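Local coordinates for SusD/RagB family nutrient-binding outer membrane lipoprotein (Bacteroides vulgatus, PDB 4F7A) that probably binds glycans, perhaps mucin O-glycans, at the outer membrane as a SusD-like lipoprotein of a nutrient-uptake system, at residues D63-K67 with A304-N310; I197-S202 with N229-I234; N240-S244 with P328-A334. All coordinates share one frame; numbering follows the deposited sequence.

Contact 1 (D63-K67 with A304-N310)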
# COMPACT_ATOMS: atom_id res chain seq x y z
N ASP A 63 -0.91 -7.89 -15.81
CA ASP A 63 -0.23 -8.96 -16.50
C ASP A 63 -0.58 -8.91 -17.99
O ASP A 63 -1.50 -8.20 -18.37
CB ASP A 63 -0.62 -10.30 -15.84
CG ASP A 63 0.49 -11.34 -15.93
OD1 ASP A 63 0.93 -11.61 -17.05
OD2 ASP A 63 0.93 -11.87 -14.88
N PHE A 64 0.16 -9.63 -18.83
CA PHE A 64 -0.18 -9.74 -20.25
C PHE A 64 -0.86 -11.07 -20.58
O PHE A 64 -1.40 -11.24 -21.69
CB PHE A 64 1.07 -9.59 -21.14
CG PHE A 64 1.94 -10.82 -21.18
CD1 PHE A 64 2.72 -11.18 -20.10
CD2 PHE A 64 1.94 -11.65 -22.30
CE1 PHE A 64 3.50 -12.34 -20.14
CE2 PHE A 64 2.73 -12.80 -22.34
CZ PHE A 64 3.50 -13.14 -21.25
N ALA A 65 -0.82 -12.02 -19.65
CA ALA A 65 -1.18 -13.39 -19.98
C ALA A 65 -2.68 -13.53 -20.04
O ALA A 65 -3.36 -13.44 -19.01
CB ALA A 65 -0.58 -14.40 -18.96
N SER A 66 -3.19 -13.77 -21.25
CA SER A 66 -4.65 -13.97 -21.43
C SER A 66 -5.22 -15.15 -20.63
O SER A 66 -6.40 -15.15 -20.27
CB SER A 66 -5.02 -14.09 -22.91
OG SER A 66 -5.00 -12.80 -23.50
N LYS A 67 -4.37 -16.12 -20.31
CA LYS A 67 -4.80 -17.22 -19.41
C LYS A 67 -5.32 -16.72 -18.04
O LYS A 67 -6.14 -17.39 -17.42
CB LYS A 67 -3.71 -18.28 -19.26
CG LYS A 67 -2.46 -17.87 -18.55
CD LYS A 67 -1.56 -19.08 -18.21
CE LYS A 67 -0.24 -18.57 -17.64
NZ LYS A 67 0.72 -19.64 -17.23
N ALA A 304 -10.54 -12.58 -21.58
CA ALA A 304 -9.90 -13.52 -22.50
C ALA A 304 -9.59 -14.75 -21.66
O ALA A 304 -9.74 -14.72 -20.43
CB ALA A 304 -8.61 -12.93 -23.09
N LYS A 305 -9.14 -15.82 -22.29
CA LYS A 305 -8.85 -17.03 -21.56
C LYS A 305 -7.68 -17.75 -22.22
O LYS A 305 -7.22 -17.36 -23.29
CB LYS A 305 -10.09 -17.93 -21.52
CG LYS A 305 -10.62 -18.28 -22.89
CD LYS A 305 -11.77 -19.27 -22.82
CE LYS A 305 -12.34 -19.53 -24.20
NZ LYS A 305 -12.77 -20.93 -24.32
N ASP A 306 -7.23 -18.81 -21.58
CA ASP A 306 -6.08 -19.56 -22.04
C ASP A 306 -6.33 -20.08 -23.44
O ASP A 306 -7.36 -20.67 -23.72
CB ASP A 306 -5.82 -20.73 -21.09
CG ASP A 306 -4.39 -21.24 -21.16
OD1 ASP A 306 -3.57 -20.67 -21.90
OD2 ASP A 306 -4.11 -22.21 -20.43
N GLY A 307 -5.36 -19.83 -24.31
CA GLY A 307 -5.47 -20.16 -25.72
C GLY A 307 -5.66 -18.92 -26.58
O GLY A 307 -5.37 -18.95 -27.75
N ASP A 308 -6.17 -17.84 -26.00
CA ASP A 308 -6.34 -16.59 -26.73
C ASP A 308 -4.98 -15.89 -26.91
O ASP A 308 -4.08 -16.06 -26.09
CB ASP A 308 -7.28 -15.65 -25.96
CG ASP A 308 -8.75 -16.10 -26.02
OD1 ASP A 308 -9.14 -16.86 -26.93
OD2 ASP A 308 -9.54 -15.67 -25.15
N PRO A 309 -4.84 -15.08 -27.97
CA PRO A 309 -3.62 -14.25 -28.04
C PRO A 309 -3.47 -13.37 -26.79
O PRO A 309 -4.46 -13.04 -26.13
CB PRO A 309 -3.87 -13.37 -29.27
CG PRO A 309 -4.93 -14.12 -30.08
CD PRO A 309 -5.80 -14.74 -29.03
N ASN A 310 -2.23 -13.01 -26.48
CA ASN A 310 -1.93 -12.12 -25.38
C ASN A 310 -1.96 -10.70 -25.92
O ASN A 310 -0.92 -10.12 -26.28
CB ASN A 310 -0.59 -12.49 -24.77
CG ASN A 310 -0.57 -13.91 -24.23
OD1 ASN A 310 -1.46 -14.31 -23.48
ND2 ASN A 310 0.42 -14.67 -24.63
O HOH W 1 -1.91 -16.61 -21.91
O HOH W 2 -8.05 -19.12 -18.73
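A type II beta turn from Lys-305 to Asp-308 and the residues that follow it wrap around Ser-66, at the start of a short 3-10 segment in another surface loop. Serine suits this buried place because its side chain is small and its hydroxyl supplies a second donor beside the backbone N-H. Ser-66 N gives a nearly straight bond to Asn-310 OD1 at 2.9 Å (167° at the hydrogen), while Ser-66 OG donates to Pro-309 O at 2.7 Å. With OG beside its own backbone N (chi1 -77°), the hydroxyl reaches the Pro-309 carbonyl and also packs on the methyl of Ala-304, 3.6 Å from OG to CB. The amide of Asn-310 works twice, since OD1 also accepts from a water that in turn accepts from Lys-67 N. Asn-310 CB lies 3.6 Å from Phe-64 CD2, and the amide plane stands 74° from the ring, so the pair is a steep crossing and not a stack. At the other end Asp-306 lies alongside Lys-67 through carbons, CB to CB 3.7 Å; the ammonium extends away, NZ staying 6.3 Å from Asp-306 OD2. Within the turn Lys-305 N donates to Asp-308 OD2 at 2.9 Å. Gly-307, with a positive phi that a side chain would hinder, holds the third position of this type II turn, in a loop-to-loop contact at the surface of a mainly helical protein.

Contact 2 (I197-S202 with N229-I234)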
# COMPACT_ATOMS: atom_id res chain seq x y z
N ILE A 197 10.97 6.03 15.70
CA ILE A 197 9.85 6.81 16.22
C ILE A 197 9.22 7.66 15.11
O ILE A 197 7.98 7.74 14.99
CB ILE A 197 10.25 7.70 17.41
CG1 ILE A 197 10.78 6.85 18.57
CG2 ILE A 197 9.02 8.56 17.86
CD1 ILE A 197 11.31 7.67 19.82
N LYS A 198 10.06 8.25 14.26
CA LYS A 198 9.56 8.99 13.08
C LYS A 198 8.75 8.12 12.12
O LYS A 198 7.70 8.55 11.60
CB LYS A 198 10.74 9.67 12.39
CG LYS A 198 10.38 10.65 11.32
CD LYS A 198 11.62 11.23 10.63
CE LYS A 198 12.55 11.93 11.58
NZ LYS A 198 13.49 12.85 10.82
N PHE A 199 9.21 6.90 11.90
CA PHE A 199 8.46 5.86 11.18
C PHE A 199 7.09 5.65 11.87
O PHE A 199 6.04 5.77 11.22
CB PHE A 199 9.34 4.58 11.15
CG PHE A 199 8.72 3.36 10.48
CD1 PHE A 199 7.50 3.38 9.83
CD2 PHE A 199 9.42 2.17 10.50
CE1 PHE A 199 6.99 2.23 9.24
CE2 PHE A 199 8.93 1.01 9.90
CZ PHE A 199 7.71 1.04 9.28
N ALA A 200 7.08 5.38 13.17
CA ALA A 200 5.83 5.19 13.92
C ALA A 200 4.89 6.40 13.80
O ALA A 200 3.68 6.24 13.63
CB ALA A 200 6.12 4.93 15.41
N ASN A 201 5.43 7.60 13.89
CA ASN A 201 4.61 8.82 13.80
C ASN A 201 3.97 8.94 12.42
O ASN A 201 2.79 9.28 12.30
CB ASN A 201 5.42 10.09 14.10
CG ASN A 201 5.94 10.16 15.52
OD1 ASN A 201 5.36 9.58 16.44
ND2 ASN A 201 7.02 10.93 15.73
N SER A 202 4.74 8.65 11.38
CA SER A 202 4.25 8.75 10.00
C SER A 202 3.21 7.68 9.72
O SER A 202 2.20 7.95 9.10
CB SER A 202 5.41 8.62 9.02
OG SER A 202 6.40 9.59 9.32
N ASN A 229 4.25 14.78 18.07
CA ASN A 229 5.33 14.03 18.69
C ASN A 229 6.66 14.69 18.31
O ASN A 229 6.90 15.00 17.14
CB ASN A 229 5.25 12.56 18.29
CG ASN A 229 6.34 11.70 18.97
OD1 ASN A 229 7.49 11.81 18.62
ND2 ASN A 229 5.95 10.86 19.91
N SER A 230 7.50 14.93 19.31
CA SER A 230 8.71 15.72 19.12
C SER A 230 9.73 15.07 18.17
O SER A 230 10.61 15.76 17.68
CB SER A 230 9.37 16.01 20.47
OG SER A 230 9.79 14.79 21.05
N TYR A 231 9.64 13.75 17.92
CA TYR A 231 10.60 13.09 17.03
C TYR A 231 10.32 13.35 15.53
O TYR A 231 11.17 13.06 14.70
CB TYR A 231 10.70 11.58 17.31
CG TYR A 231 11.35 11.29 18.63
CD1 TYR A 231 10.61 11.22 19.79
CD2 TYR A 231 12.75 11.13 18.73
CE1 TYR A 231 11.22 10.97 21.01
CE2 TYR A 231 13.35 10.88 19.96
CZ TYR A 231 12.57 10.82 21.10
OH TYR A 231 13.13 10.57 22.35
N GLY A 232 9.15 13.88 15.21
CA GLY A 232 8.85 14.32 13.85
C GLY A 232 8.25 13.23 12.99
O GLY A 232 8.04 12.12 13.47
N VAL A 233 7.96 13.58 11.73
CA VAL A 233 7.49 12.64 10.73
C VAL A 233 8.46 12.73 9.55
O VAL A 233 9.30 13.63 9.48
CB VAL A 233 6.05 12.93 10.28
CG1 VAL A 233 5.03 12.73 11.44
CG2 VAL A 233 5.91 14.36 9.69
N ILE A 234 8.36 11.77 8.64
CA ILE A 234 9.27 11.71 7.51
C ILE A 234 8.97 12.85 6.54
O ILE A 234 7.84 13.01 6.10
CB ILE A 234 9.19 10.33 6.81
CG1 ILE A 234 9.62 9.22 7.80
CG2 ILE A 234 10.13 10.30 5.57
CD1 ILE A 234 9.30 7.84 7.32
O HOH W 3 11.42 14.99 10.24
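Asn-201 reaches from its helix with one amide nitrogen to two acceptors: ND2 lies 2.8 Å from Gly-232 O and 3.1 Å from Asn-229 OD1. The first bond is almost straight (172°) and runs in the Asn-201 amide plane; in the second the donor sits above the carbonyl plane of Asn-229. Tyr-231 N meets that same OD1 from the opposite face, so the oxygen is gripped by two donors. The Tyr-231 bond makes an Asx turn, superimposed on a type I beta turn from Asn-229 to Gly-232 that carries the chain away from the end of helix 216-228. Asparagine suits both places: at 201 it supplies two N-H groups, at 229 an acceptor short enough to fold back on its own turn. Gly-232 has a positive phi, awkward for any residue with a side chain.

The next helix residue, Ser-202, accepts through OG from Ile-234 N at 3.0 Å and donates to Lys-198 O, one turn earlier, a relay that links the loop to the helix backbone. The loop after helix 216-228 thus returns to lie against helix 193-210, an arrangement consistent with the TPR-like helical fold of SusD homologues. Lys-198 lies over this loop with its methylenes, CG 3.3 Å from Val-233 C, and bends at chi3 (-59°); its NZ shares a water with Val-233 O and forms a salt bridge to Glu-239.

Farther out, Ile-197 CD1 sits over the centre of one face of the Tyr-231 ring in a CH-pi contact, 3.5 Å from the centroid and 8° off the normal, while Tyr-231 OH is hydrogen-bonded to Asp-170. Val-233 CG1 rests against Asn-201 CB, and both Val-233 and Ile-234 continue onto helix 334-346.

Contact 3 (N240-S244 with P328-A334)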
# COMPACT_ATOMS: atom_id res chain seq x y z
N ASN A 240 12.94 7.64 3.48
CA ASN A 240 11.78 6.82 3.12
C ASN A 240 11.95 5.43 3.76
O ASN A 240 13.05 4.89 3.80
CB ASN A 240 11.70 6.66 1.59
CG ASN A 240 11.12 7.86 0.91
OD1 ASN A 240 10.71 8.83 1.56
ND2 ASN A 240 11.10 7.82 -0.44
N ILE A 241 10.86 4.87 4.27
CA ILE A 241 10.88 3.49 4.77
C ILE A 241 10.84 2.59 3.54
O ILE A 241 9.91 2.65 2.74
CB ILE A 241 9.69 3.19 5.69
CG1 ILE A 241 9.60 4.24 6.83
CG2 ILE A 241 9.77 1.75 6.24
CD1 ILE A 241 10.90 4.48 7.67
N GLN A 242 11.85 1.74 3.43
CA GLN A 242 12.01 0.86 2.28
C GLN A 242 12.89 -0.31 2.69
O GLN A 242 13.83 -0.15 3.46
CB GLN A 242 12.64 1.60 1.11
CG GLN A 242 13.93 2.34 1.42
CD GLN A 242 14.36 3.21 0.25
OE1 GLN A 242 13.55 3.59 -0.57
NE2 GLN A 242 15.63 3.52 0.19
N ILE A 243 12.55 -1.48 2.19
CA ILE A 243 13.18 -2.73 2.62
C ILE A 243 14.37 -3.12 1.77
O ILE A 243 14.27 -3.18 0.53
CB ILE A 243 12.19 -3.89 2.61
CG1 ILE A 243 10.98 -3.59 3.50
CG2 ILE A 243 12.93 -5.22 3.05
CD1 ILE A 243 11.28 -3.34 5.00
N SER A 244 15.48 -3.41 2.43
CA SER A 244 16.68 -3.92 1.76
C SER A 244 17.65 -4.52 2.74
O SER A 244 17.64 -4.21 3.94
CB SER A 244 17.38 -2.82 0.95
OG SER A 244 17.93 -1.80 1.80
N PRO A 328 15.64 -1.10 -3.09
CA PRO A 328 14.84 -1.25 -1.85
C PRO A 328 13.33 -1.16 -2.16
O PRO A 328 12.92 -0.40 -3.04
CB PRO A 328 15.29 -0.05 -1.00
CG PRO A 328 16.66 0.26 -1.47
CD PRO A 328 16.61 -0.00 -2.98
N ALA A 329 12.52 -1.96 -1.46
CA ALA A 329 11.08 -1.98 -1.66
C ALA A 329 10.42 -0.90 -0.81
O ALA A 329 10.36 -1.02 0.41
CB ALA A 329 10.50 -3.37 -1.26
N VAL A 330 9.93 0.14 -1.47
CA VAL A 330 9.33 1.27 -0.77
C VAL A 330 8.03 0.88 -0.05
O VAL A 330 7.18 0.18 -0.63
CB VAL A 330 9.05 2.40 -1.77
CG1 VAL A 330 8.32 3.51 -1.10
CG2 VAL A 330 10.39 2.89 -2.38
N LEU A 331 7.92 1.30 1.21
CA LEU A 331 6.75 1.04 2.07
C LEU A 331 6.03 2.31 2.52
O LEU A 331 4.80 2.32 2.63
CB LEU A 331 7.14 0.23 3.32
CG LEU A 331 7.58 -1.21 3.05
CD1 LEU A 331 7.98 -1.88 4.35
CD2 LEU A 331 6.49 -1.99 2.31
N LEU A 332 6.80 3.36 2.83
CA LEU A 332 6.23 4.61 3.35
C LEU A 332 7.18 5.79 3.03
O LEU A 332 8.31 5.81 3.51
CB LEU A 332 5.97 4.49 4.85
CG LEU A 332 5.05 5.55 5.48
CD1 LEU A 332 4.46 5.04 6.78
CD2 LEU A 332 5.80 6.85 5.68
N THR A 333 6.71 6.75 2.25
CA THR A 333 7.56 7.80 1.73
C THR A 333 7.27 9.11 2.43
O THR A 333 6.17 9.34 2.97
CB THR A 333 7.36 7.98 0.20
OG1 THR A 333 6.02 8.43 -0.06
CG2 THR A 333 7.65 6.66 -0.56
N ALA A 334 8.28 9.98 2.39
CA ALA A 334 8.15 11.38 2.72
C ALA A 334 7.03 12.05 1.89
O ALA A 334 6.22 12.81 2.43
CB ALA A 334 9.50 12.07 2.46
O HOH W 4 13.92 2.39 -3.26
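Ile-241 and Leu-332 pack side by side on the buried face of a two-stranded antiparallel sheet, CB to CB 4.0 Å, with Ile-243 next along. Branched, apolar residues suit this face, which meets helix 193-210 through Phe-199 and Leu-203. Ile-243 CG1 reaches Leu-331 CD1 at 3.6 Å. A classic beta bulge sets Leu-331 and Leu-332 both opposite Ile-241: Leu-331 N (2.9 Å) and Leu-332 N (3.2 Å) donate to Ile-241 O from the same face of its plane.

The other face, partly exposed and more polar, carries Gln-242 and Val-330, with Pro-328 at the sheet's end beside Gln-242. The Gln-242 side chain, extended beyond CG, lies along the proline ring, CD 3.6 Å from Pro-328 CB, and its OE1 shares a water with Pro-328 O. Glutamine fits here because its CB, CG and amide lie against the proline while OE1 takes a bond from that water.

Where strand 329-332 gives way to helix 334-346, Asn-240 OD1 accepts from Ala-334 N at 2.8 Å, nearly straight at 173°, and Thr-333, the N-cap, bonds to Glu-336 N. Two first-turn amides, which lack an intrahelical acceptor, are thus met by side chains, one from the N-cap and one from the neighbouring segment.

From the N terminus, the chain first passes 63-67, a surface loop whose partner comes only at 304-310, so contact 1 closes a loop of more than 230 residues. Inside that loop lies contact 2, nested whole: 197-202 and 229-234 are joined across a helical connection of 26 residues. The chain then runs straight on into 240-244, which opens contact 3 before contact 1 has closed; 328-334 closes it afterwards, so contacts 1 and 3 cross. Contacts 2 and 3 touch, for example through Phe-199 and Ile-241, and together tie helices 193-210 and 334-346 to the small sheet. Contact 1 stands apart, its centre about 46 Å from that of contact 2.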